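Local structure of beta-L-arabinobiosidase (Bacteroides thetaiotaomicron, 5MQR) at residues 887-892 against 914-919; 905-910 against 955-960; 807-812 against 927-932; 871-876 against 882-887. The protein probably hydrolyses glycosidic bonds in plant pectin, including L-arabinose-containing linkages, as a multidomain glycoside hydrolase with a six-hairpin type catalytic domain. All blocks are in the same frame, centred on the assembly; numbering follows the deposited sequence.

Contact 1 of 4, residues 887-892 against 914-919; sequences IGYIPW and KGFSAP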
loop_
_atom_site.group_PDB
_atom_site.type_symbol
_atom_site.label_atom_id
_atom_site.label_comp_id
_atom_site.label_asym_id
_atom_site.label_seq_id
_atom_site.Cartn_x
_atom_site.Cartn_y
_atom_site.Cartn_z
ATOM N N ILE A 887 -1.269 -4.280 41.591
ATOM C CA ILE A 887 -1.710 -2.915 41.852
ATOM C C ILE A 887 -0.539 -1.951 42.019
ATOM O O ILE A 887 -0.704 -0.775 41.809
ATOM C CB ILE A 887 -2.693 -2.766 43.040
ATOM C CG1 ILE A 887 -2.076 -3.222 44.369
ATOM C CG2 ILE A 887 -3.987 -3.502 42.737
ATOM C CD1 ILE A 887 -2.871 -2.779 45.600
ATOM N N GLY A 888 0.637 -2.456 42.376
ATOM C CA GLY A 888 1.844 -1.628 42.467
ATOM C C GLY A 888 2.353 -1.039 41.154
ATOM O O GLY A 888 3.234 -0.164 41.174
ATOM N N TYR A 889 1.845 -1.538 40.020
ATOM C CA TYR A 889 2.162 -0.962 38.729
ATOM C C TYR A 889 1.202 0.143 38.304
ATOM O O TYR A 889 1.534 0.889 37.404
ATOM C CB TYR A 889 2.250 -2.037 37.647
ATOM C CG TYR A 889 3.429 -2.985 37.816
ATOM C CD1 TYR A 889 4.750 -2.515 37.867
ATOM C CD2 TYR A 889 3.222 -4.360 37.907
ATOM C CE1 TYR A 889 5.812 -3.403 38.032
ATOM C CE2 TYR A 889 4.272 -5.244 38.067
ATOM C CZ TYR A 889 5.555 -4.775 38.140
ATOM O OH TYR A 889 6.555 -5.702 38.296
ATOM N N ILE A 890 0.073 0.308 38.995
ATOM C CA ILE A 890 -0.952 1.302 38.628
ATOM C C ILE A 890 -0.431 2.748 38.633
ATOM O O ILE A 890 -0.838 3.516 37.792
ATOM C CB ILE A 890 -2.229 1.150 39.475
ATOM C CG1 ILE A 890 -2.892 -0.204 39.182
ATOM C CG2 ILE A 890 -3.277 2.211 39.154
ATOM C CD1 ILE A 890 -4.049 -0.524 40.119
ATOM N N PRO A 891 0.519 3.114 39.516
ATOM C CA PRO A 891 1.056 4.468 39.355
ATOM C C PRO A 891 1.484 4.825 37.913
ATOM O O PRO A 891 1.230 5.957 37.470
ATOM C CB PRO A 891 2.250 4.483 40.305
ATOM C CG PRO A 891 1.853 3.516 41.380
ATOM C CD PRO A 891 1.188 2.404 40.610
ATOM N N TRP A 892 2.102 3.880 37.198
ATOM C CA TRP A 892 2.508 4.102 35.801
ATOM C C TRP A 892 1.358 4.133 34.777
ATOM O O TRP A 892 1.525 4.660 33.689
ATOM C CB TRP A 892 3.532 3.064 35.349
ATOM C CG TRP A 892 4.844 3.307 35.940
ATOM C CD1 TRP A 892 5.768 4.216 35.528
ATOM C CD2 TRP A 892 5.394 2.663 37.077
ATOM N NE1 TRP A 892 6.864 4.160 36.317
ATOM C CE2 TRP A 892 6.675 3.206 37.276
ATOM C CE3 TRP A 892 4.949 1.642 37.923
ATOM C CZ2 TRP A 892 7.515 2.795 38.305
ATOM C CZ3 TRP A 892 5.782 1.228 38.968
ATOM C CH2 TRP A 892 7.051 1.812 39.147
ATOM N N LYS A 914 9.317 -15.765 40.194
ATOM C CA LYS A 914 9.010 -15.560 41.592
ATOM C C LYS A 914 8.232 -14.278 41.799
ATOM O O LYS A 914 7.679 -14.049 42.874
ATOM C CB LYS A 914 10.310 -15.530 42.399
ATOM C CG LYS A 914 11.167 -16.772 42.206
ATOM C CD LYS A 914 10.383 -18.022 42.574
ATOM C CE LYS A 914 11.281 -19.233 42.805
ATOM N NZ LYS A 914 10.518 -20.418 43.294
ATOM N N GLY A 915 8.239 -13.432 40.782
ATOM C CA GLY A 915 7.412 -12.243 40.724
ATOM C C GLY A 915 6.076 -12.474 40.038
ATOM O O GLY A 915 5.244 -13.247 40.525
ATOM N N PHE A 916 5.884 -11.802 38.907
ATOM C CA PHE A 916 4.610 -11.838 38.211
ATOM C C PHE A 916 4.573 -12.757 36.992
ATOM O O PHE A 916 3.492 -13.020 36.465
ATOM C CB PHE A 916 4.181 -10.415 37.837
ATOM C CG PHE A 916 4.054 -9.515 39.023
ATOM C CD1 PHE A 916 2.951 -9.614 39.870
ATOM C CD2 PHE A 916 5.052 -8.605 39.334
ATOM C CE1 PHE A 916 2.839 -8.813 41.001
ATOM C CE2 PHE A 916 4.945 -7.786 40.461
ATOM C CZ PHE A 916 3.842 -7.893 41.297
ATOM N N SER A 917 5.728 -13.249 36.545
ATOM C CA SER A 917 5.778 -14.036 35.318
ATOM C C SER A 917 5.240 -15.430 35.566
ATOM O O SER A 917 5.809 -16.182 36.364
ATOM C CB SER A 917 7.192 -14.144 34.787
ATOM O OG SER A 917 7.147 -14.741 33.521
ATOM N N ALA A 918 4.140 -15.773 34.900
ATOM C CA ALA A 918 3.547 -17.124 35.015
ATOM C C ALA A 918 3.311 -17.739 33.643
ATOM O O ALA A 918 3.357 -17.011 32.634
ATOM C CB ALA A 918 2.240 -17.066 35.797
ATOM N N PRO A 919 3.042 -19.067 33.595
ATOM C CA PRO A 919 2.826 -19.676 32.295
ATOM C C PRO A 919 1.699 -19.069 31.442
ATOM O O PRO A 919 1.863 -19.010 30.223
ATOM C CB PRO A 919 2.565 -21.154 32.632
ATOM C CG PRO A 919 3.383 -21.380 33.851
ATOM C CD PRO A 919 3.196 -20.101 34.635
#
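Y889 and F916 make the whole of this contact, one aromatic ring against another. The evidence for the packing type is the ring geometry: the centroids are 5.3 Å apart and the planes stand at 64°, an offset edge-to-face pair in which the edge of the tyrosine is directed at the face of the phenylalanine. Starting from CB, the Y889 side chain leaves toward 914-919 with CG anti to the carbonyl carbon (chi1 -68°), which carries the far end of the ring across to its partner. CB and the near half of the ring stay short of F916. CE2 is the first atom to touch, 3.6 Å from F916 CE2. Further out, CZ stands 3.9 Å from that same F916 CE2. At the tip the Y889 OH lies 3.4 Å from both F916 CE2 and F916 CD2, and the two side chains come from opposite sides and overlap alongside at their outer ends, not end to end. The polar need of this buried hydroxyl is met elsewhere, by a hydrogen bond to A906 O. With a leucine here the aromatic edge and the hydroxyl are gone, which would probably leave the face of F916 less well packed and A906 O without its donor. The backbone CA atoms of the pair are 11.2 Å apart, so the side chains alone span the gap. I887 and I890 rest on T821 of helix 820-839, Y889 touches T954 of helix 948-964, and F916 leads directly into strand 917-918, which pairs antiparallel with 921-922.

Contact 2 of 4, residues 905-910 against 955-960; sequences VAWKEI and LTAMAN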
loop_
_atom_site.group_PDB
_atom_site.type_symbol
_atom_site.label_atom_id
_atom_site.label_comp_id
_atom_site.label_asym_id
_atom_site.label_seq_id
_atom_site.Cartn_x
_atom_site.Cartn_y
_atom_site.Cartn_z
ATOM N N VAL A 905 13.378 -0.555 38.973
ATOM C CA VAL A 905 13.618 -1.902 39.452
ATOM C C VAL A 905 12.306 -2.675 39.722
ATOM O O VAL A 905 12.292 -3.879 39.563
ATOM C CB VAL A 905 14.552 -1.874 40.676
ATOM C CG1 VAL A 905 13.815 -1.361 41.890
ATOM C CG2 VAL A 905 15.136 -3.244 40.960
ATOM N N ALA A 906 11.210 -1.992 40.071
ATOM C CA ALA A 906 9.883 -2.633 40.190
ATOM C C ALA A 906 9.466 -3.470 38.972
ATOM O O ALA A 906 8.855 -4.528 39.094
ATOM C CB ALA A 906 8.808 -1.588 40.488
ATOM N N TRP A 907 9.826 -2.978 37.798
ATOM C CA TRP A 907 9.473 -3.627 36.556
ATOM C C TRP A 907 10.248 -4.924 36.279
ATOM O O TRP A 907 9.864 -5.683 35.386
ATOM C CB TRP A 907 9.612 -2.638 35.391
ATOM C CG TRP A 907 8.538 -1.623 35.424
ATOM C CD1 TRP A 907 8.640 -0.332 35.822
ATOM C CD2 TRP A 907 7.188 -1.826 35.053
ATOM N NE1 TRP A 907 7.422 0.294 35.729
ATOM C CE2 TRP A 907 6.509 -0.602 35.249
ATOM C CE3 TRP A 907 6.476 -2.925 34.575
ATOM C CZ2 TRP A 907 5.149 -0.451 34.982
ATOM C CZ3 TRP A 907 5.119 -2.777 34.308
ATOM C CH2 TRP A 907 4.473 -1.545 34.505
ATOM N N LYS A 908 11.304 -5.199 37.043
ATOM C CA LYS A 908 12.024 -6.462 36.900
ATOM C C LYS A 908 11.148 -7.657 37.257
ATOM O O LYS A 908 11.368 -8.748 36.741
ATOM C CB LYS A 908 13.307 -6.486 37.736
ATOM C CG LYS A 908 14.366 -5.550 37.200
ATOM C CD LYS A 908 15.703 -5.690 37.915
ATOM C CE LYS A 908 16.745 -4.824 37.210
ATOM N NZ LYS A 908 18.130 -5.052 37.725
ATOM N N GLU A 909 10.143 -7.441 38.104
ATOM C CA GLU A 909 9.270 -8.528 38.542
ATOM C C GLU A 909 8.363 -9.068 37.437
ATOM O O GLU A 909 7.807 -10.142 37.567
ATOM C CB GLU A 909 8.448 -8.102 39.757
ATOM C CG GLU A 909 9.303 -7.677 40.936
ATOM C CD GLU A 909 10.315 -8.749 41.325
ATOM O OE1 GLU A 909 9.864 -9.839 41.738
ATOM O OE2 GLU A 909 11.548 -8.508 41.193
ATOM N N ILE A 910 8.251 -8.336 36.344
ATOM C CA ILE A 910 7.550 -8.808 35.165
ATOM C C ILE A 910 8.236 -10.053 34.566
ATOM O O ILE A 910 7.553 -10.940 34.036
ATOM C CB ILE A 910 7.419 -7.672 34.124
ATOM C CG1 ILE A 910 6.544 -6.541 34.662
ATOM C CG2 ILE A 910 6.829 -8.156 32.812
ATOM C CD1 ILE A 910 5.123 -6.904 35.043
ATOM N N LEU A 955 -0.413 -3.896 31.656
ATOM C CA LEU A 955 0.069 -3.713 30.283
ATOM C C LEU A 955 -0.028 -2.267 29.806
ATOM O O LEU A 955 0.818 -1.809 29.055
ATOM C CB LEU A 955 -0.656 -4.668 29.336
ATOM C CG LEU A 955 -0.191 -6.118 29.486
ATOM C CD1 LEU A 955 -1.224 -7.101 28.946
ATOM C CD2 LEU A 955 1.150 -6.370 28.813
ATOM N N THR A 956 -1.052 -1.553 30.264
ATOM C CA THR A 956 -1.252 -0.152 29.917
ATOM C C THR A 956 -0.137 0.647 30.538
ATOM O O THR A 956 0.507 1.453 29.892
ATOM C CB THR A 956 -2.637 0.338 30.400
ATOM O OG1 THR A 956 -3.649 -0.368 29.674
ATOM C CG2 THR A 956 -2.829 1.851 30.172
ATOM N N ALA A 957 0.083 0.385 31.831
ATOM C CA ALA A 957 1.175 0.973 32.601
ATOM C C ALA A 957 2.552 0.654 32.027
ATOM O O ALA A 957 3.420 1.528 31.978
ATOM C CB ALA A 957 1.079 0.486 34.038
HETATM N N MSE A 958 2.751 -0.596 31.597
HETATM C CA MSE A 958 4.044 -1.049 31.053
HETATM C C MSE A 958 4.358 -0.321 29.781
HETATM O O MSE A 958 5.499 0.094 29.554
HETATM C CB MSE A 958 4.025 -2.539 30.795
HETATM C CG MSE A 958 5.410 -3.090 30.524
HETATM SE SE MSE A 958 5.345 -5.016 30.081
HETATM C CE MSE A 958 3.968 -5.825 31.223
ATOM N N ALA A 959 3.332 -0.158 28.954
ATOM C CA ALA A 959 3.445 0.641 27.742
ATOM C C ALA A 959 3.786 2.090 28.050
ATOM O O ALA A 959 4.622 2.666 27.371
ATOM C CB ALA A 959 2.162 0.563 26.919
ATOM N N ASN A 960 3.135 2.682 29.060
ATOM C CA ASN A 960 3.442 4.067 29.434
ATOM C C ASN A 960 4.896 4.196 29.839
ATOM O O ASN A 960 5.592 5.114 29.413
ATOM C CB ASN A 960 2.555 4.545 30.584
ATOM C CG ASN A 960 1.138 4.865 30.151
ATOM O OD1 ASN A 960 0.828 5.018 28.964
ATOM N ND2 ASN A 960 0.266 4.995 31.133
#
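Two residues of 905-910, W907 and I910, reach the helical segment 955-960, where A957 and M958 receive them. Ahead of them, V905 opens the turn: its O accepts from K908 N at 3.0 Å, evidence of a tight turn of backbone although the regular helical pattern is missing. W907 then sends its indole toward the helix, CG being anti to the carbonyl carbon (chi1 -72°). The six-membered ring does the touching. CH2 comes to 3.5 Å from M958 N, CZ3 lies 3.7 Å from M958 CB, and the methyl A957 CB sits in the ring plane at the edge, 4.0 Å from W907 CH2. The tryptophan thus meets the helix backbone as well as its side chains, the indole lying aslant the M958 side chain. One residue after E909, whose OE1 is in a salt bridge with R928, I910 closes the walk; its N bonds back to W907 O, a 3-10-type bond that sets I910 one short turn on from W907. Its CG2 meets M958 CE tip to tip at 4.0 Å. M958, a selenomethionine, extends from a CG anti to the backbone N and bends at its last torsion (chi3 -38°), which brings the methyl round to the isoleucine. Outside the contact, W907 stacks on F961 of the same helix 948-964 and on Y889, W892 meets it edge-to-face, and I910 packs on V974 of helix 972-985, so the loop after helix 901-904 packs against both helix 948-964 and helix 972-985.

Contact 3 of 4, residues 807-812 against 927-932; sequences ESISGG and RRHPEF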
loop_
_atom_site.group_PDB
_atom_site.type_symbol
_atom_site.label_atom_id
_atom_site.label_comp_id
_atom_site.label_asym_id
_atom_site.label_seq_id
_atom_site.Cartn_x
_atom_site.Cartn_y
_atom_site.Cartn_z
ATOM N N GLU A 807 -10.387 -10.409 48.525
ATOM C CA GLU A 807 -9.402 -11.434 48.889
ATOM C C GLU A 807 -7.988 -11.174 48.335
ATOM O O GLU A 807 -7.264 -12.121 48.013
ATOM C CB GLU A 807 -9.842 -12.855 48.473
ATOM C CG GLU A 807 -11.318 -13.206 48.541
ATOM C CD GLU A 807 -11.996 -12.816 49.828
ATOM O OE1 GLU A 807 -11.426 -13.030 50.914
ATOM O OE2 GLU A 807 -13.126 -12.278 49.719
ATOM N N SER A 808 -7.599 -9.906 48.227
ATOM C CA SER A 808 -6.223 -9.573 47.924
ATOM C C SER A 808 -5.391 -9.891 49.164
ATOM O O SER A 808 -5.926 -9.958 50.264
ATOM C CB SER A 808 -6.087 -8.095 47.547
ATOM O OG SER A 808 -6.212 -7.236 48.671
ATOM N N ILE A 809 -4.088 -10.078 48.971
ATOM C CA ILE A 809 -3.165 -10.293 50.075
ATOM C C ILE A 809 -3.040 -9.017 50.914
ATOM O O ILE A 809 -3.252 -9.064 52.137
ATOM C CB ILE A 809 -1.775 -10.766 49.596
ATOM C CG1 ILE A 809 -1.910 -12.150 48.930
ATOM C CG2 ILE A 809 -0.789 -10.840 50.769
ATOM C CD1 ILE A 809 -0.674 -12.640 48.193
ATOM N N SER A 810 -2.728 -7.878 50.283
ATOM C CA SER A 810 -2.515 -6.649 51.073
ATOM C C SER A 810 -3.817 -6.259 51.767
ATOM O O SER A 810 -3.827 -5.754 52.879
ATOM C CB SER A 810 -1.977 -5.491 50.234
ATOM O OG SER A 810 -2.920 -5.028 49.292
ATOM N N GLY A 811 -4.910 -6.502 51.070
ATOM C CA GLY A 811 -6.161 -6.683 51.702
ATOM C C GLY A 811 -6.969 -5.439 51.913
ATOM O O GLY A 811 -6.584 -4.307 51.547
ATOM N N GLY A 812 -8.158 -5.743 52.420
ATOM C CA GLY A 812 -8.939 -4.845 53.143
ATOM C C GLY A 812 -10.429 -4.986 53.072
ATOM O O GLY A 812 -11.040 -3.999 52.743
ATOM N N ARG A 927 4.453 -14.361 43.000
ATOM C CA ARG A 927 4.350 -15.811 43.204
ATOM C C ARG A 927 5.142 -16.336 44.419
ATOM O O ARG A 927 4.765 -17.360 45.005
ATOM C CB ARG A 927 4.743 -16.533 41.926
ATOM C CG ARG A 927 3.759 -16.238 40.803
ATOM C CD ARG A 927 4.198 -16.846 39.491
ATOM N NE ARG A 927 3.991 -18.288 39.469
ATOM C CZ ARG A 927 4.599 -19.145 38.644
ATOM N NH1 ARG A 927 5.491 -18.740 37.734
ATOM N NH2 ARG A 927 4.315 -20.437 38.734
ATOM N N ARG A 928 6.211 -15.624 44.802
ATOM C CA ARG A 928 7.008 -15.941 46.006
ATOM C C ARG A 928 6.309 -15.741 47.345
ATOM O O ARG A 928 6.800 -16.218 48.368
ATOM C CB ARG A 928 8.301 -15.104 46.040
ATOM C CG ARG A 928 8.108 -13.594 46.226
ATOM C CD ARG A 928 9.448 -12.906 46.438
ATOM N NE ARG A 928 10.262 -12.935 45.226
ATOM C CZ ARG A 928 10.117 -12.114 44.183
ATOM N NH1 ARG A 928 9.184 -11.159 44.167
ATOM N NH2 ARG A 928 10.924 -12.237 43.140
ATOM N N HIS A 929 5.212 -14.994 47.372
ATOM C CA HIS A 929 4.628 -14.637 48.639
ATOM C C HIS A 929 3.937 -15.851 49.287
ATOM O O HIS A 929 3.171 -16.559 48.618
ATOM C CB HIS A 929 3.673 -13.457 48.514
ATOM C CG HIS A 929 3.400 -12.799 49.821
ATOM N ND1 HIS A 929 2.379 -13.200 50.640
ATOM C CD2 HIS A 929 4.043 -11.805 50.473
ATOM C CE1 HIS A 929 2.390 -12.480 51.746
ATOM N NE2 HIS A 929 3.389 -11.620 51.668
ATOM N N PRO A 930 4.221 -16.104 50.586
ATOM C CA PRO A 930 3.649 -17.299 51.224
ATOM C C PRO A 930 2.120 -17.349 51.256
ATOM O O PRO A 930 1.558 -18.428 51.343
ATOM C CB PRO A 930 4.213 -17.253 52.667
ATOM C CG PRO A 930 5.380 -16.309 52.627
ATOM C CD PRO A 930 5.122 -15.358 51.494
ATOM N N GLU A 931 1.458 -16.201 51.242
ATOM C CA GLU A 931 -0.001 -16.157 51.120
ATOM C C GLU A 931 -0.561 -16.206 49.683
ATOM O O GLU A 931 -1.785 -16.050 49.490
ATOM C CB GLU A 931 -0.566 -14.945 51.864
ATOM C CG GLU A 931 -0.156 -14.849 53.333
ATOM C CD GLU A 931 -0.660 -13.566 53.988
ATOM O OE1 GLU A 931 -1.820 -13.176 53.706
ATOM O OE2 GLU A 931 0.097 -12.946 54.792
ATOM N N PHE A 932 0.301 -16.441 48.687
ATOM C CA PHE A 932 -0.121 -16.551 47.280
ATOM C C PHE A 932 -1.155 -17.660 47.128
ATOM O O PHE A 932 -0.875 -18.802 47.439
ATOM C CB PHE A 932 1.089 -16.828 46.362
ATOM C CG PHE A 932 0.749 -16.880 44.890
ATOM C CD1 PHE A 932 0.371 -18.081 44.290
ATOM C CD2 PHE A 932 0.803 -15.727 44.096
ATOM C CE1 PHE A 932 0.060 -18.130 42.936
ATOM C CE2 PHE A 932 0.501 -15.785 42.741
ATOM C CZ PHE A 932 0.122 -16.979 42.161
#
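S808 OG is gripped by two groups just before I809, the residue that meets H929 and E931: it accepts from G811 N at 2.8 Å, with an N-H...O angle of 131°, and is hydrogen-bonded to D800 OD2. Acceptance from the amide three residues on defines an ST motif, and I809, within this bend, points toward the other loop. CG2 of the isoleucine turns mainly to side chains, 3.7 Å from H929 CE1 and 3.9 Å from E931 OE1, while CD1 comes nearest the backbone, 3.8 Å from E931 O. In the MGH1-like domain, whose helix-rich build is consistent with a six-hairpin toroid, the contact joins two connecting loops, one leading into helix 820-839 and the other into helix 948-964. The second loop is shaped by a type I beta turn from H929 to F932, closed by F932 N to H929 O at 2.9 Å. Inside that turn the imidazole is held as well: E931 N donates to H929 ND1 at 3.2 Å, approaching 32° out of the ring plane, and P930 CD lies above one ring face, offset toward the rim. E931 OE1, besides touching I809, forms a salt bridge with R935, while E931 O accepts a hydrogen bond from T934 OG1.

Contact 4 of 4, residues 871-876 against 882-887; sequences FFETMR and NVREAI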
loop_
_atom_site.group_PDB
_atom_site.type_symbol
_atom_site.label_atom_id
_atom_site.label_comp_id
_atom_site.label_asym_id
_atom_site.label_seq_id
_atom_site.Cartn_x
_atom_site.Cartn_y
_atom_site.Cartn_z
ATOM N N PHE A 871 9.228 -1.282 45.500
ATOM C CA PHE A 871 7.947 -1.586 44.886
ATOM C C PHE A 871 6.843 -0.782 45.592
ATOM O O PHE A 871 6.881 -0.601 46.824
ATOM C CB PHE A 871 7.650 -3.089 45.012
ATOM C CG PHE A 871 6.765 -3.611 43.943
ATOM C CD1 PHE A 871 7.285 -3.929 42.690
ATOM C CD2 PHE A 871 5.409 -3.750 44.161
ATOM C CE1 PHE A 871 6.457 -4.394 41.677
ATOM C CE2 PHE A 871 4.579 -4.217 43.154
ATOM C CZ PHE A 871 5.104 -4.539 41.911
ATOM N N PHE A 872 5.887 -0.281 44.813
ATOM C CA PHE A 872 4.745 0.435 45.362
ATOM C C PHE A 872 3.779 -0.562 45.935
ATOM O O PHE A 872 3.387 -1.500 45.255
ATOM C CB PHE A 872 4.020 1.261 44.301
ATOM C CG PHE A 872 4.778 2.469 43.860
ATOM C CD1 PHE A 872 4.875 3.569 44.687
ATOM C CD2 PHE A 872 5.386 2.513 42.603
ATOM C CE1 PHE A 872 5.574 4.689 44.282
ATOM C CE2 PHE A 872 6.075 3.645 42.186
ATOM C CZ PHE A 872 6.168 4.734 43.032
ATOM N N GLU A 873 3.398 -0.352 47.186
ATOM C CA GLU A 873 2.584 -1.307 47.919
ATOM C C GLU A 873 1.582 -0.600 48.831
ATOM O O GLU A 873 1.752 0.569 49.194
ATOM C CB GLU A 873 3.481 -2.232 48.748
ATOM C CG GLU A 873 4.442 -3.078 47.918
ATOM C CD GLU A 873 5.315 -4.010 48.752
ATOM O OE1 GLU A 873 5.110 -4.102 49.977
ATOM O OE2 GLU A 873 6.213 -4.672 48.165
ATOM N N THR A 874 0.540 -1.348 49.176
ATOM C CA THR A 874 -0.506 -0.918 50.081
ATOM C C THR A 874 0.096 -0.588 51.434
ATOM O O THR A 874 1.008 -1.270 51.894
ATOM C CB THR A 874 -1.532 -2.038 50.284
ATOM O OG1 THR A 874 -2.177 -2.322 49.039
ATOM C CG2 THR A 874 -2.581 -1.647 51.313
HETATM N N MSE A 875 -0.386 0.484 52.033
HETATM C CA MSE A 875 0.079 0.886 53.359
HETATM C C MSE A 875 -1.074 0.514 54.261
HETATM O O MSE A 875 -2.190 1.017 54.103
HETATM C CB MSE A 875 0.501 2.356 53.227
HETATM C CG MSE A 875 1.167 3.034 54.419
HETATM SE SE MSE A 875 2.764 2.077 55.116
HETATM C CE MSE A 875 4.075 2.077 53.698
ATOM N N ARG A 876 -0.841 -0.440 55.158
ATOM C CA ARG A 876 -1.811 -0.756 56.215
ATOM C C ARG A 876 -1.724 0.324 57.311
ATOM O O ARG A 876 -0.864 1.210 57.255
ATOM C CB ARG A 876 -1.599 -2.173 56.790
ATOM C CG ARG A 876 -1.740 -3.296 55.759
ATOM C CD ARG A 876 -1.960 -4.644 56.433
ATOM N NE ARG A 876 -2.187 -5.741 55.481
ATOM C CZ ARG A 876 -1.440 -6.843 55.350
ATOM N NH1 ARG A 876 -0.362 -7.068 56.098
ATOM N NH2 ARG A 876 -1.789 -7.756 54.456
ATOM N N ASN A 882 3.798 -5.268 52.774
ATOM C CA ASN A 882 4.932 -6.135 52.463
ATOM C C ASN A 882 4.532 -7.278 51.550
ATOM O O ASN A 882 4.808 -8.443 51.847
ATOM C CB ASN A 882 5.579 -6.679 53.737
ATOM C CG ASN A 882 6.295 -5.611 54.519
ATOM O OD1 ASN A 882 6.964 -4.739 53.954
ATOM N ND2 ASN A 882 6.181 -5.679 55.830
ATOM N N VAL A 883 3.833 -6.916 50.466
ATOM C CA VAL A 883 3.499 -7.817 49.383
ATOM C C VAL A 883 3.511 -7.038 48.069
ATOM O O VAL A 883 2.885 -5.976 47.947
ATOM C CB VAL A 883 2.143 -8.531 49.620
ATOM C CG1 VAL A 883 0.986 -7.556 49.804
ATOM C CG2 VAL A 883 1.859 -9.529 48.497
ATOM N N ARG A 884 4.264 -7.546 47.102
ATOM C CA ARG A 884 4.267 -6.986 45.768
ATOM C C ARG A 884 3.036 -7.519 45.033
ATOM O O ARG A 884 2.876 -8.751 44.877
ATOM C CB ARG A 884 5.527 -7.367 45.005
ATOM C CG ARG A 884 6.838 -6.922 45.634
ATOM C CD ARG A 884 7.968 -7.232 44.671
ATOM N NE ARG A 884 9.293 -6.880 45.177
ATOM C CZ ARG A 884 9.984 -7.564 46.091
ATOM N NH1 ARG A 884 9.488 -8.663 46.658
ATOM N NH2 ARG A 884 11.184 -7.128 46.450
ATOM N N GLU A 885 2.176 -6.600 44.604
ATOM C CA GLU A 885 0.947 -6.950 43.874
ATOM C C GLU A 885 0.920 -6.238 42.531
ATOM O O GLU A 885 1.650 -5.284 42.317
ATOM C CB GLU A 885 -0.297 -6.584 44.699
ATOM C CG GLU A 885 -0.426 -7.360 46.005
ATOM C CD GLU A 885 -1.526 -6.832 46.916
ATOM O OE1 GLU A 885 -1.548 -5.616 47.232
ATOM O OE2 GLU A 885 -2.381 -7.645 47.320
ATOM N N ALA A 886 0.043 -6.684 41.645
ATOM C CA ALA A 886 -0.109 -6.033 40.342
ATOM C C ALA A 886 -0.528 -4.573 40.504
ATOM O O ALA A 886 -0.171 -3.735 39.653
ATOM C CB ALA A 886 -1.124 -6.773 39.475
ATOM N N ILE A 887 -1.269 -4.280 41.591
ATOM C CA ILE A 887 -1.710 -2.915 41.852
ATOM C C ILE A 887 -0.539 -1.951 42.019
ATOM O O ILE A 887 -0.704 -0.775 41.809
ATOM C CB ILE A 887 -2.693 -2.766 43.040
ATOM C CG1 ILE A 887 -2.076 -3.222 44.369
ATOM C CG2 ILE A 887 -3.987 -3.502 42.737
ATOM C CD1 ILE A 887 -2.871 -2.779 45.600
HETATM O O HOH W 1 1.808 -3.890 45.445
HETATM O O HOH W 2 0.687 -4.117 47.793
#
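F871 and R884 form a CH-pi contact between strand 871-872, the second strand of a small hairpin with 865-866, and the returning loop that leads to the 3-10 turn at 886-887. R884 CB lies over one face of the phenyl ring, 3.9 Å from its centroid and 20° off the normal, and at the rim F871 CE2 is 3.2 Å from E885 O, near the ring plane. Next along, the carboxylate of E873 reaches across: its OE1 accepts a weak, bent bond from V883 N at 3.1 Å, while OE2 lies alongside R884 CG. Two waters fill in where the arms do not pair directly. Water 1 accepts from E885 N and stands 2.9 Å from F872 O. Water 2 accepts from T874 N and sits 2.9 Å from V883 O and 2.7 Å from E885 OE1. The second shell fixes these groups: H869 ND1 holds E873 OE2, E926 forms a salt bridge with R884 NH1, and H869 O takes R884 NH2. With an alanine in place of F871, R884 CB is likely to lose the ring face it packs on, and a gap would probably open beside Y889, which meets that ring edge-to-face. S810 OG binds both T874 OG1 and E885 OE1, tying this loop to another. Beside that junction I887, with CG1 between its backbone N and carbonyl carbon (chi1 61°), places CD1 3.5 Å from T874 OG1.

All four contacts lie in the MGH1-like glycoside hydrolase domain, 35 to 51 Å from the centre of the chain and on the same side of it. Contacts 1 and 2 are closest, their centres about 7 Å apart; contact 4 is about 10 Å from both contact 1 and contact 3, centre to centre, and contacts 2 and 3 about 19 Å apart. Along the chain 807-812 comes first, contact 4 follows and ends at I887, where contact 1 begins, and contact 1 alternates with contact 2, whose last segment, on helix 948-964, comes after 927-932. Direct links, such as G915 O to R927 N (2.8 Å), join the loops before and after helix 820-839 to those leading to helix 948-964, so that the four contacts form one packed region.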